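Side-chain contact in nigritoxine (Vibrio nigripulchritudo, PDB 5M41), which is a bacterial toxin active against crustaceans and insects, with a fold that was new when its structure was solved: residues S346-S349 against K350-Q354. Residues are numbered along the deposited sequence; the frame is centred on the assembly and turned at random.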
# COMPACT_ATOMS: atom_id res chain seq x y z
N SER A 346 8.06 -0.75 -8.87
CA SER A 346 7.73 0.16 -9.95
C SER A 346 8.79 1.23 -9.96
O SER A 346 9.30 1.61 -8.92
CB SER A 346 6.38 0.83 -9.72
OG SER A 346 5.29 -0.08 -9.72
N LYS A 347 9.12 1.71 -11.15
CA LYS A 347 10.00 2.83 -11.31
C LYS A 347 9.10 4.05 -11.48
O LYS A 347 8.00 3.93 -12.01
CB LYS A 347 10.88 2.62 -12.54
CG LYS A 347 12.19 3.40 -12.50
CD LYS A 347 12.92 3.39 -13.84
CE LYS A 347 13.23 1.98 -14.33
NZ LYS A 347 14.05 2.02 -15.57
N VAL A 348 9.57 5.20 -11.03
CA VAL A 348 8.78 6.42 -11.11
C VAL A 348 8.71 6.87 -12.56
O VAL A 348 9.69 6.72 -13.30
CB VAL A 348 9.33 7.54 -10.16
CG1 VAL A 348 10.67 8.10 -10.63
CG2 VAL A 348 8.31 8.65 -9.99
N SER A 349 7.55 7.35 -12.98
CA SER A 349 7.48 7.92 -14.30
C SER A 349 8.22 9.25 -14.32
O SER A 349 7.92 10.14 -13.53
CB SER A 349 6.04 8.12 -14.75
OG SER A 349 6.08 8.90 -15.92
N LYS A 350 9.19 9.38 -15.22
CA LYS A 350 9.87 10.66 -15.47
C LYS A 350 8.91 11.78 -15.90
O LYS A 350 9.18 12.96 -15.67
CB LYS A 350 11.03 10.46 -16.46
CG LYS A 350 12.33 10.05 -15.75
CD LYS A 350 12.87 8.70 -16.21
CE LYS A 350 13.77 8.09 -15.14
NZ LYS A 350 14.14 6.67 -15.39
N ASN A 351 7.77 11.39 -16.49
CA ASN A 351 6.65 12.29 -16.74
C ASN A 351 5.98 12.93 -15.50
O ASN A 351 5.28 13.94 -15.62
CB ASN A 351 5.59 11.54 -17.53
CG ASN A 351 4.92 12.41 -18.57
OD1 ASN A 351 5.57 13.24 -19.20
ND2 ASN A 351 3.62 12.20 -18.77
N LEU A 352 6.18 12.34 -14.32
CA LEU A 352 5.51 12.79 -13.09
C LEU A 352 5.91 14.20 -12.65
O LEU A 352 5.07 14.97 -12.21
CB LEU A 352 5.78 11.80 -11.95
CG LEU A 352 5.16 12.08 -10.58
CD1 LEU A 352 3.66 11.98 -10.67
CD2 LEU A 352 5.69 11.12 -9.52
N GLY A 353 7.20 14.52 -12.75
CA GLY A 353 7.78 15.75 -12.19
C GLY A 353 9.00 15.40 -11.35
O GLY A 353 9.55 14.31 -11.50
N GLN A 354 9.45 16.32 -10.50
CA GLN A 354 10.52 16.03 -9.55
C GLN A 354 10.02 15.21 -8.38
O GLN A 354 9.02 15.58 -7.76
CB GLN A 354 11.03 17.31 -8.94
CG GLN A 354 12.25 17.92 -9.56
CD GLN A 354 12.51 19.26 -8.93
OE1 GLN A 354 12.78 20.22 -9.64
NE2 GLN A 354 12.38 19.35 -7.59
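A type I beta turn, Ser-349 to Leu-352, takes the chain out of the end of strand 340-348, part of an antiparallel sheet, into the short link before strand 354-357. Lys-350 and Asn-351 hold its two central, helical corners. It is closed by Leu-352 N donating to Ser-349 O at 2.9 Å, a nearly straight bond (161°) that reaches the oxygen from well above its carbonyl plane. The Ser-349 hydroxyl adds an ST-turn contact: with OG anti to its own backbone N (chi1 170°), it swings forward over the turn and takes a weak, bent bond from Asn-351 N, 3.1 Å from OG. On the buried side, Val-348 packs on Trp-286 of strand 286-288, and Leu-352 on Tyr-428 of strand 427-429 and on Ile-438. On the more exposed side, a bend at chi2 (120°) turns Lys-350 back along the strand, its NZ 3.8 Å from Lys-347 CD. The two like-charged NZ atoms of Lys-347 and Lys-350 stand 4.7 Å apart. Lys-347 NZ also makes a weak hydrogen bond to Glu-322 O. Beneath the turn, the valine and leucine side chains cross almost perpendicularly, Val-348 CG2 meeting Leu-352 CD2 at 3.6 Å.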